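FMN Adenylyltransferase (Candida glabrata, PDB 3FWK) probably catalyses transfer of the adenylyl group of ATP to FMN, the step that makes FAD. Local coordinates at residues A[238-243]-A[286-291]; A[200-205]-A[292-297]; A[110-115]-A[149-154]. All coordinates share one frame; numbering follows the deposited sequence.

Interaction 1 (A[238-243]-A[286-291]); sequences HLRKDK and EDYYPG
Arg240 and Tyr288 form an isolated antiparallel beta bridge between the loop after helix 202-212 and the loop that follows helix 275-282. It is a non-hydrogen-bonded pair, with the CA atoms of Arg240 and Tyr288 4.4 Å apart and a backbone bond on either side. Lys241 N donates to Asp287 O over 2.8 Å almost in a straight line (176°), and Tyr289 N donates to Leu239 O at 2.9 Å.

Arg240 and Lys241 each find a carboxylate across the bridge. The arginine chain kinks at chi3 (65°), bringing NH1 to 3.1 Å from Glu286 OE1. That oxygen lies at the edge of the guanidinium, near its plane, yet is itself approached from above the carboxylate, the two planes being perpendicular. NH2 of the same guanidinium reaches Asp242 OD2 at 3.0 Å. Lys241, extended beyond CG, runs alongside Asp287 and sets NZ 2.9 Å from Asp287 OD2, again above the carboxylate plane; on the way its CG passes over a face of the Tyr289 ring.

Leu239 supplies the apolar flank. Its CD1 lies 3.7 Å from Gly291 CA, and its CB faces that of Tyr289, whose OH bonds Leu248 N. A water accepts from Asp287 N and sits 2.8 Å from Glu286 OE1, also within bonding reach of Lys241 O.

Glu286 OE1 thus takes the guanidinium and probably shares a water, and Arg240 bridges two acids, an alternation of charge that probably offsets repulsion between Glu286 and Asp242.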
loop_
_atom_site.group_PDB
_atom_site.type_symbol
_atom_site.label_atom_id
_atom_site.label_comp_id
_atom_site.label_asym_id
_atom_site.label_seq_id
_atom_site.Cartn_x
_atom_site.Cartn_y
_atom_site.Cartn_z
ATOM N N HIS A 238 16.637 13.690 0.277
ATOM C CA HIS A 238 15.913 14.909 0.686
ATOM C C HIS A 238 15.482 14.860 2.145
ATOM O O HIS A 238 15.096 15.897 2.692
ATOM C CB HIS A 238 14.715 15.143 -0.228
ATOM C CG HIS A 238 15.107 15.369 -1.645
ATOM N ND1 HIS A 238 15.514 16.602 -2.119
ATOM C CD2 HIS A 238 15.243 14.503 -2.678
ATOM C CE1 HIS A 238 15.852 16.484 -3.395
ATOM N NE2 HIS A 238 15.711 15.221 -3.755
ATOM N N LEU A 239 15.531 13.674 2.762
ATOM C CA LEU A 239 15.189 13.481 4.172
ATOM C C LEU A 239 16.393 13.338 5.077
ATOM O O LEU A 239 16.235 13.077 6.269
ATOM C CB LEU A 239 14.258 12.267 4.331
ATOM C CG LEU A 239 12.959 12.377 3.506
ATOM C CD1 LEU A 239 12.091 11.197 3.791
ATOM C CD2 LEU A 239 12.201 13.694 3.792
ATOM N N ARG A 240 17.608 13.532 4.539
ATOM C CA ARG A 240 18.772 13.375 5.383
ATOM C C ARG A 240 18.842 14.496 6.386
ATOM O O ARG A 240 18.669 15.669 6.030
ATOM C CB ARG A 240 20.039 13.328 4.505
ATOM C CG ARG A 240 21.286 12.898 5.284
ATOM C CD ARG A 240 22.525 12.855 4.400
ATOM N NE ARG A 240 22.856 14.201 3.932
ATOM C CZ ARG A 240 23.584 15.080 4.628
ATOM N NH1 ARG A 240 24.099 14.757 5.816
ATOM N NH2 ARG A 240 23.800 16.291 4.126
ATOM N N LYS A 241 19.128 14.166 7.635
ATOM C CA LYS A 241 19.279 15.179 8.667
ATOM C C LYS A 241 20.628 15.792 8.551
ATOM O O LYS A 241 21.644 15.136 8.451
ATOM C CB LYS A 241 19.124 14.559 10.046
ATOM C CG LYS A 241 17.728 14.035 10.265
ATOM C CD LYS A 241 17.541 13.540 11.698
ATOM C CE LYS A 241 16.193 12.891 11.931
ATOM N NZ LYS A 241 16.247 12.182 13.285
ATOM N N ASP A 242 20.634 17.114 8.683
ATOM C CA ASP A 242 21.862 17.893 8.546
ATOM C C ASP A 242 21.660 19.219 9.288
ATOM O O ASP A 242 20.705 19.921 9.023
ATOM C CB ASP A 242 22.139 18.159 7.069
ATOM C CG ASP A 242 23.428 18.947 6.831
ATOM O OD1 ASP A 242 23.848 19.738 7.712
ATOM O OD2 ASP A 242 24.005 18.783 5.735
ATOM N N LYS A 243 22.575 19.539 10.198
ATOM C CA LYS A 243 22.496 20.780 10.993
ATOM C C LYS A 243 22.279 22.053 10.162
ATOM O O LYS A 243 21.641 23.003 10.635
ATOM C CB LYS A 243 23.750 20.935 11.846
ATOM C CG LYS A 243 23.816 19.983 13.026
ATOM C CD LYS A 243 25.138 20.116 13.774
ATOM C CE LYS A 243 26.265 19.387 13.057
ATOM N NZ LYS A 243 27.598 19.794 13.585
ATOM N N GLU A 286 24.392 7.962 8.681
ATOM C CA GLU A 286 23.588 9.171 8.461
ATOM C C GLU A 286 22.231 8.904 9.032
ATOM O O GLU A 286 21.821 7.748 9.107
ATOM C CB GLU A 286 23.424 9.488 6.978
ATOM C CG GLU A 286 24.687 9.853 6.237
ATOM C CD GLU A 286 25.296 11.212 6.615
ATOM O OE1 GLU A 286 24.616 12.085 7.221
ATOM O OE2 GLU A 286 26.485 11.434 6.260
ATOM N N ASP A 287 21.518 9.962 9.412
ATOM C CA ASP A 287 20.183 9.744 9.903
ATOM C C ASP A 287 19.189 10.480 9.027
ATOM O O ASP A 287 19.559 11.456 8.349
ATOM C CB ASP A 287 20.063 10.204 11.352
ATOM C CG ASP A 287 18.844 9.617 12.066
ATOM O OD1 ASP A 287 18.387 8.513 11.748
ATOM O OD2 ASP A 287 18.357 10.273 12.997
ATOM N N TYR A 288 17.962 9.983 9.009
ATOM C CA TYR A 288 16.931 10.490 8.112
ATOM C C TYR A 288 15.650 10.712 8.835
ATOM O O TYR A 288 15.326 9.954 9.734
ATOM C CB TYR A 288 16.661 9.465 6.980
ATOM C CG TYR A 288 17.850 9.250 6.060
ATOM C CD1 TYR A 288 17.952 9.946 4.851
ATOM C CD2 TYR A 288 18.908 8.418 6.446
ATOM C CE1 TYR A 288 19.073 9.811 4.044
ATOM C CE2 TYR A 288 20.020 8.263 5.648
ATOM C CZ TYR A 288 20.111 8.983 4.462
ATOM O OH TYR A 288 21.221 8.864 3.657
ATOM N N TYR A 289 14.904 11.738 8.439
ATOM C CA TYR A 289 13.505 11.816 8.836
ATOM C C TYR A 289 12.748 10.629 8.247
ATOM O O TYR A 289 13.117 10.118 7.174
ATOM C CB TYR A 289 12.869 13.073 8.248
ATOM C CG TYR A 289 13.353 14.356 8.829
ATOM C CD1 TYR A 289 12.713 14.909 9.961
ATOM C CD2 TYR A 289 14.386 15.079 8.226
ATOM C CE1 TYR A 289 13.120 16.129 10.480
ATOM C CE2 TYR A 289 14.796 16.321 8.750
ATOM C CZ TYR A 289 14.157 16.818 9.875
ATOM O OH TYR A 289 14.527 18.045 10.409
ATOM N N PRO A 290 11.665 10.185 8.891
ATOM C CA PRO A 290 10.873 9.130 8.277
ATOM C C PRO A 290 10.225 9.597 6.989
ATOM O O PRO A 290 10.078 10.801 6.723
ATOM C CB PRO A 290 9.819 8.763 9.346
ATOM C CG PRO A 290 9.799 9.914 10.261
ATOM C CD PRO A 290 11.149 10.609 10.202
ATOM N N GLY A 291 9.793 8.632 6.186
ATOM C CA GLY A 291 9.337 8.896 4.827
ATOM C C GLY A 291 8.198 9.875 4.729
ATOM O O GLY A 291 8.074 10.578 3.716
HETATM O O HOH W 1 22.621 12.621 9.042
#

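Interaction 2 (A[200-205]-A[292-297]); sequences WNLANI and WYLVDD
Asp297 reaches the backbone of Leu202 with its carboxylate: OD1 accepts from Leu202 N at 2.8 Å, with an angle of 156° at the hydrogen. The amide is met on the syn side of that oxygen, tilted from the carboxylate plane. Because CG of Asp297 stands anti to the carbonyl carbon (chi1 -59°), the carboxylate swings from a backbone that runs past the helix onto the amide, and OD1 also rests 3.4 Å from Leu202 CB.

The other oxygen works through water. One molecule accepts from Ala203 N at 2.9 Å and is held 2.7 Å from Asp297 OD2, with Val295 O as its third partner. Leu202 and Ala203 open helix 202-212, so an acid from far along the chain serves the first two amides of the helix, one directly and one through water. Asn201, at the N-cap position, makes no capping bond with its own side chain, while Asn204 OD1 turns back to accept from Asn201 N. Arg169 pairs with Asp297 OD1 and also bonds Trp200 O, tying the carboxylate to the approach of the helix.

Leu202 is extended to CD2, CG lying opposite the backbone N across the CA–CB bond (chi1 179°). Its CD2 meets Leu294 CD2 at 3.8 Å, the two side chains crossing at about a right angle, and lies 3.4 Å from Leu294 O. That carbonyl accepts from Trp206 NE1. Beside this pair, Ala203 CB touches Val295 CG1 at 4.0 Å.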
loop_
_atom_site.group_PDB
_atom_site.type_symbol
_atom_site.label_atom_id
_atom_site.label_comp_id
_atom_site.label_asym_id
_atom_site.label_seq_id
_atom_site.Cartn_x
_atom_site.Cartn_y
_atom_site.Cartn_z
ATOM N N TRP A 200 -4.818 9.382 -5.991
ATOM C CA TRP A 200 -4.193 9.688 -4.714
ATOM C C TRP A 200 -2.832 10.311 -4.934
ATOM O O TRP A 200 -2.111 9.908 -5.848
ATOM C CB TRP A 200 -4.054 8.402 -3.867
ATOM C CG TRP A 200 -5.314 7.966 -3.245
ATOM C CD1 TRP A 200 -6.489 7.623 -3.886
ATOM C CD2 TRP A 200 -5.576 7.897 -1.859
ATOM N NE1 TRP A 200 -7.466 7.328 -2.962
ATOM C CE2 TRP A 200 -6.926 7.486 -1.710
ATOM C CE3 TRP A 200 -4.797 8.112 -0.710
ATOM C CZ2 TRP A 200 -7.530 7.333 -0.461
ATOM C CZ3 TRP A 200 -5.413 7.959 0.552
ATOM C CH2 TRP A 200 -6.762 7.549 0.657
ATOM N N ASN A 201 -2.472 11.282 -4.105
ATOM C CA ASN A 201 -1.134 11.834 -4.052
ATOM C C ASN A 201 -0.376 11.286 -2.847
ATOM O O ASN A 201 -0.973 10.746 -1.903
ATOM C CB ASN A 201 -1.229 13.397 -3.854
ATOM C CG ASN A 201 -2.235 14.071 -4.783
ATOM O OD1 ASN A 201 -2.057 14.025 -5.998
ATOM N ND2 ASN A 201 -3.259 14.730 -4.212
ATOM N N LEU A 202 0.946 11.464 -2.863
ATOM C CA LEU A 202 1.803 10.966 -1.797
ATOM C C LEU A 202 1.323 11.474 -0.433
ATOM O O LEU A 202 1.266 10.707 0.523
ATOM C CB LEU A 202 3.247 11.381 -2.073
ATOM C CG LEU A 202 4.287 10.958 -1.021
ATOM C CD1 LEU A 202 4.270 9.439 -0.800
ATOM C CD2 LEU A 202 5.656 11.480 -1.426
ATOM N N ALA A 203 0.969 12.761 -0.312
ATOM C CA ALA A 203 0.546 13.276 0.971
ATOM C C ALA A 203 -0.722 12.592 1.469
ATOM O O ALA A 203 -0.916 12.429 2.689
ATOM C CB ALA A 203 0.320 14.797 0.865
ATOM N N ASN A 204 -1.621 12.257 0.549
ATOM C CA ASN A 204 -2.838 11.555 0.943
ATOM C C ASN A 204 -2.535 10.156 1.497
ATOM O O ASN A 204 -3.155 9.723 2.469
ATOM C CB ASN A 204 -3.799 11.427 -0.230
ATOM C CG ASN A 204 -4.068 12.753 -0.917
ATOM O OD1 ASN A 204 -3.944 12.817 -2.133
ATOM N ND2 ASN A 204 -4.434 13.787 -0.151
ATOM N N ILE A 205 -1.623 9.455 0.825
ATOM C CA ILE A 205 -1.194 8.135 1.262
ATOM C C ILE A 205 -0.668 8.220 2.717
ATOM O O ILE A 205 -1.087 7.447 3.571
ATOM C CB ILE A 205 -0.122 7.593 0.304
ATOM C CG1 ILE A 205 -0.683 7.330 -1.106
ATOM C CG2 ILE A 205 0.532 6.321 0.919
ATOM C CD1 ILE A 205 -1.661 6.221 -1.191
ATOM N N TRP A 292 7.358 9.931 5.772
ATOM C CA TRP A 292 6.211 10.845 5.781
ATOM C C TRP A 292 6.586 12.318 5.978
ATOM O O TRP A 292 5.702 13.154 5.972
ATOM C CB TRP A 292 5.160 10.378 6.792
ATOM C CG TRP A 292 5.671 10.044 8.151
ATOM C CD1 TRP A 292 5.753 10.873 9.223
ATOM C CD2 TRP A 292 6.069 8.740 8.611
ATOM N NE1 TRP A 292 6.221 10.166 10.340
ATOM C CE2 TRP A 292 6.391 8.858 9.990
ATOM C CE3 TRP A 292 6.155 7.486 7.993
ATOM C CZ2 TRP A 292 6.805 7.760 10.758
ATOM C CZ3 TRP A 292 6.577 6.401 8.738
ATOM C CH2 TRP A 292 6.887 6.538 10.111
ATOM N N TYR A 293 7.879 12.631 6.051
ATOM C CA TYR A 293 8.332 14.016 5.896
ATOM C C TYR A 293 8.483 14.425 4.433
ATOM O O TYR A 293 8.745 15.605 4.175
ATOM C CB TYR A 293 9.611 14.265 6.680
ATOM C CG TYR A 293 9.378 14.451 8.157
ATOM C CD1 TYR A 293 9.108 13.362 8.981
ATOM C CD2 TYR A 293 9.390 15.727 8.730
ATOM C CE1 TYR A 293 8.885 13.529 10.363
ATOM C CE2 TYR A 293 9.171 15.894 10.101
ATOM C CZ TYR A 293 8.944 14.797 10.911
ATOM O OH TYR A 293 8.724 14.971 12.269
ATOM N N LEU A 294 8.317 13.486 3.497
ATOM C CA LEU A 294 8.286 13.836 2.072
ATOM C C LEU A 294 6.859 13.895 1.546
ATOM O O LEU A 294 6.122 12.912 1.670
ATOM C CB LEU A 294 9.057 12.775 1.256
ATOM C CG LEU A 294 9.259 13.216 -0.204
ATOM C CD1 LEU A 294 10.463 14.166 -0.295
ATOM C CD2 LEU A 294 9.452 12.032 -1.161
ATOM N N VAL A 295 6.483 15.026 0.937
ATOM C CA VAL A 295 5.159 15.133 0.351
ATOM C C VAL A 295 5.213 15.517 -1.125
ATOM O O VAL A 295 4.166 15.620 -1.762
ATOM C CB VAL A 295 4.227 16.104 1.124
ATOM C CG1 VAL A 295 3.923 15.525 2.529
ATOM C CG2 VAL A 295 4.875 17.495 1.221
ATOM N N ASP A 296 6.404 15.663 -1.701
ATOM C CA ASP A 296 6.522 15.960 -3.138
ATOM C C ASP A 296 6.612 14.677 -3.945
ATOM O O ASP A 296 7.629 13.980 -3.926
ATOM C CB ASP A 296 7.753 16.852 -3.342
ATOM C CG ASP A 296 7.929 17.316 -4.779
ATOM O OD1 ASP A 296 7.245 16.791 -5.706
ATOM O OD2 ASP A 296 8.784 18.210 -4.967
ATOM N N ASP A 297 5.544 14.382 -4.705
ATOM C CA ASP A 297 5.477 13.181 -5.511
ATOM C C ASP A 297 6.651 13.050 -6.450
ATOM O O ASP A 297 7.045 11.924 -6.749
ATOM C CB ASP A 297 4.186 13.114 -6.329
ATOM C CG ASP A 297 2.937 13.159 -5.440
ATOM O OD1 ASP A 297 2.272 12.123 -5.294
ATOM O OD2 ASP A 297 2.640 14.246 -4.849
HETATM O O HOH W 2 -0.361 12.596 -7.144
HETATM O O HOH W 3 1.682 14.709 -2.324
#

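Interaction 3 (A[110-115]-A[149-154]); sequences VFIDHD and EAFETF
Ile112 lays its CD1 methyl over one face of the Phe151 ring, 3.9 Å from the centroid and 17° off the ring normal, a CH-pi contact. Its CG1 comes closer still to the rim, 3.5 Å from Phe151 CE2. As CG1 leans beside the backbone N (chi1 -56°), the ethyl branch is directed at the ring, and both CD1 and CG2 bear on the small side chain of Ala150; Ile112 CD1 stands 4.0 Å from Ala150 CB.

Val110, two residues back, meets two rings. Both of its methyls lie on one face of the Phe154 ring, offset toward the rim, while CG1 also touches Phe151 CE1 at 3.9 Å, obliquely to that second ring. Val110 CB makes an off-centre CH-pi contact with the Phe154 ring, 4.3 Å from the centroid and 29° off its normal. No hydrogen bond crosses the interface, and all five touching residues are buried.

The contact sets helix 147-157 against the C-terminal end of strand 107-111 in the Rossmann-like sheet. The helix belongs to the parallel crossover from strand 134-138 to strand 163-165, which spans strands 107-111 and 61-64; Val110 and Ile112 project toward the helix, whereas Phe111 points away, toward helix 119-131.

Further out, Val110 is bonded through its backbone to Phe63 and Tyr65, and Phe111 to Tyr137 and Ser139, which fixes the strand between its neighbours. On the helix side, Phe151 stacks with Trp188, and Phe154 meets Tyr137 edge-to-face.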
loop_
_atom_site.group_PDB
_atom_site.type_symbol
_atom_site.label_atom_id
_atom_site.label_comp_id
_atom_site.label_asym_id
_atom_site.label_seq_id
_atom_site.Cartn_x
_atom_site.Cartn_y
_atom_site.Cartn_z
ATOM N N VAL A 110 -2.438 -11.751 -4.658
ATOM C CA VAL A 110 -1.287 -12.153 -5.442
ATOM C C VAL A 110 -0.152 -11.179 -5.207
ATOM O O VAL A 110 -0.358 -9.949 -5.274
ATOM C CB VAL A 110 -1.623 -12.292 -6.961
ATOM C CG1 VAL A 110 -2.399 -11.081 -7.509
ATOM C CG2 VAL A 110 -0.398 -12.596 -7.803
ATOM N N PHE A 111 1.049 -11.715 -4.964
ATOM C CA PHE A 111 2.272 -10.937 -4.829
ATOM C C PHE A 111 3.250 -11.455 -5.889
ATOM O O PHE A 111 3.609 -12.621 -5.895
ATOM C CB PHE A 111 2.832 -11.101 -3.419
ATOM C CG PHE A 111 4.219 -10.539 -3.231
ATOM C CD1 PHE A 111 4.593 -9.289 -3.748
ATOM C CD2 PHE A 111 5.184 -11.309 -2.576
ATOM C CE1 PHE A 111 5.895 -8.810 -3.585
ATOM C CE2 PHE A 111 6.478 -10.846 -2.410
ATOM C CZ PHE A 111 6.828 -9.595 -2.894
ATOM N N ILE A 112 3.747 -10.543 -6.730
ATOM C CA ILE A 112 4.794 -10.865 -7.670
ATOM C C ILE A 112 6.128 -10.640 -6.962
ATOM O O ILE A 112 6.545 -9.509 -6.710
ATOM C CB ILE A 112 4.677 -9.975 -8.948
ATOM C CG1 ILE A 112 3.275 -10.115 -9.591
ATOM C CG2 ILE A 112 5.762 -10.367 -9.938
ATOM C CD1 ILE A 112 2.790 -11.516 -9.847
ATOM N N ASP A 113 6.751 -11.738 -6.557
ATOM C CA ASP A 113 7.964 -11.706 -5.760
ATOM C C ASP A 113 9.182 -11.587 -6.650
ATOM O O ASP A 113 9.144 -11.962 -7.812
ATOM C CB ASP A 113 7.997 -12.994 -4.908
ATOM C CG ASP A 113 8.952 -12.942 -3.721
ATOM O OD1 ASP A 113 9.521 -11.865 -3.439
ATOM O OD2 ASP A 113 9.105 -13.999 -3.057
ATOM N N HIS A 114 10.269 -11.056 -6.105
ATOM C CA HIS A 114 11.522 -10.900 -6.863
ATOM C C HIS A 114 12.675 -11.251 -5.971
ATOM O O HIS A 114 12.592 -11.103 -4.731
ATOM C CB HIS A 114 11.702 -9.437 -7.330
ATOM C CG HIS A 114 10.578 -8.936 -8.177
ATOM N ND1 HIS A 114 9.455 -8.328 -7.654
ATOM C CD2 HIS A 114 10.385 -8.993 -9.509
ATOM C CE1 HIS A 114 8.630 -8.007 -8.636
ATOM N NE2 HIS A 114 9.166 -8.407 -9.774
ATOM N N ASP A 115 13.788 -11.634 -6.592
ATOM C CA ASP A 115 14.915 -12.098 -5.810
ATOM C C ASP A 115 15.661 -10.962 -5.112
ATOM O O ASP A 115 16.480 -11.232 -4.264
ATOM C CB ASP A 115 15.840 -12.960 -6.646
ATOM C CG ASP A 115 16.537 -12.210 -7.705
ATOM O OD1 ASP A 115 16.724 -11.016 -7.795
ATOM O OD2 ASP A 115 17.017 -12.953 -8.613
ATOM N N GLU A 149 4.592 -12.464 -17.511
ATOM C CA GLU A 149 4.774 -13.924 -17.468
ATOM C C GLU A 149 4.336 -14.502 -16.116
ATOM O O GLU A 149 3.690 -15.549 -16.035
ATOM C CB GLU A 149 6.242 -14.305 -17.776
ATOM C CG GLU A 149 6.605 -14.107 -19.267
ATOM C CD GLU A 149 8.084 -14.162 -19.548
ATOM O OE1 GLU A 149 8.943 -13.927 -18.676
ATOM O OE2 GLU A 149 8.421 -14.414 -20.724
ATOM N N ALA A 150 4.692 -13.820 -15.027
ATOM C CA ALA A 150 4.286 -14.286 -13.700
ATOM C C ALA A 150 2.761 -14.286 -13.576
ATOM O O ALA A 150 2.171 -15.193 -12.968
ATOM C CB ALA A 150 4.920 -13.398 -12.605
ATOM N N PHE A 151 2.103 -13.281 -14.148
ATOM C CA PHE A 151 0.643 -13.206 -14.093
ATOM C C PHE A 151 0.013 -14.255 -15.007
ATOM O O PHE A 151 -1.070 -14.743 -14.709
ATOM C CB PHE A 151 0.138 -11.790 -14.400
ATOM C CG PHE A 151 -0.011 -10.940 -13.187
ATOM C CD1 PHE A 151 -1.030 -11.166 -12.281
ATOM C CD2 PHE A 151 0.855 -9.894 -12.966
ATOM C CE1 PHE A 151 -1.193 -10.325 -11.146
ATOM C CE2 PHE A 151 0.728 -9.074 -11.832
ATOM C CZ PHE A 151 -0.286 -9.290 -10.931
ATOM N N GLU A 152 0.677 -14.623 -16.097
ATOM C CA GLU A 152 0.149 -15.717 -16.933
ATOM C C GLU A 152 0.108 -17.015 -16.149
ATOM O O GLU A 152 -0.881 -17.762 -16.204
ATOM C CB GLU A 152 0.989 -15.867 -18.198
ATOM C CG GLU A 152 0.553 -17.036 -19.062
ATOM C CD GLU A 152 -0.917 -16.962 -19.451
ATOM O OE1 GLU A 152 -1.381 -15.857 -19.847
ATOM O OE2 GLU A 152 -1.602 -18.019 -19.345
ATOM N N THR A 153 1.168 -17.287 -15.392
ATOM C CA THR A 153 1.190 -18.469 -14.545
ATOM C C THR A 153 0.120 -18.421 -13.466
ATOM O O THR A 153 -0.579 -19.412 -13.213
ATOM C CB THR A 153 2.590 -18.670 -13.943
ATOM O OG1 THR A 153 3.501 -18.867 -15.024
ATOM C CG2 THR A 153 2.603 -19.838 -12.955
ATOM N N PHE A 154 -0.052 -17.256 -12.856
ATOM C CA PHE A 154 -1.114 -17.045 -11.891
ATOM C C PHE A 154 -2.491 -17.362 -12.468
ATOM O O PHE A 154 -3.294 -18.051 -11.842
ATOM C CB PHE A 154 -1.050 -15.598 -11.395
ATOM C CG PHE A 154 -2.235 -15.206 -10.611
ATOM C CD1 PHE A 154 -2.350 -15.566 -9.299
ATOM C CD2 PHE A 154 -3.271 -14.500 -11.216
ATOM C CE1 PHE A 154 -3.491 -15.206 -8.543
ATOM C CE2 PHE A 154 -4.413 -14.151 -10.502
ATOM C CZ PHE A 154 -4.517 -14.465 -9.184
#

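In the fold
Interactions 1 and 2 are neighbours: residues 286-291 run straight on into 292-297, the centres are about 16 Å apart, and Leu239 CD2 packs 3.8 Å from Tyr293 C. The rings of Tyr289 and Tyr293 also meet, their planes at about 40°. Together the two contacts bind the region following helix 275-282 first to the loop 238-243, then to the start of helix 202-212. Interaction 3 is separate, on the other side of the chain's centre from interaction 2, with about 17 Å between nearest atoms and about 20 Å to interaction 1. The glucose pocket of Lys53, Trp54, Lys162 and Tyr192 shares no residue with any of the three.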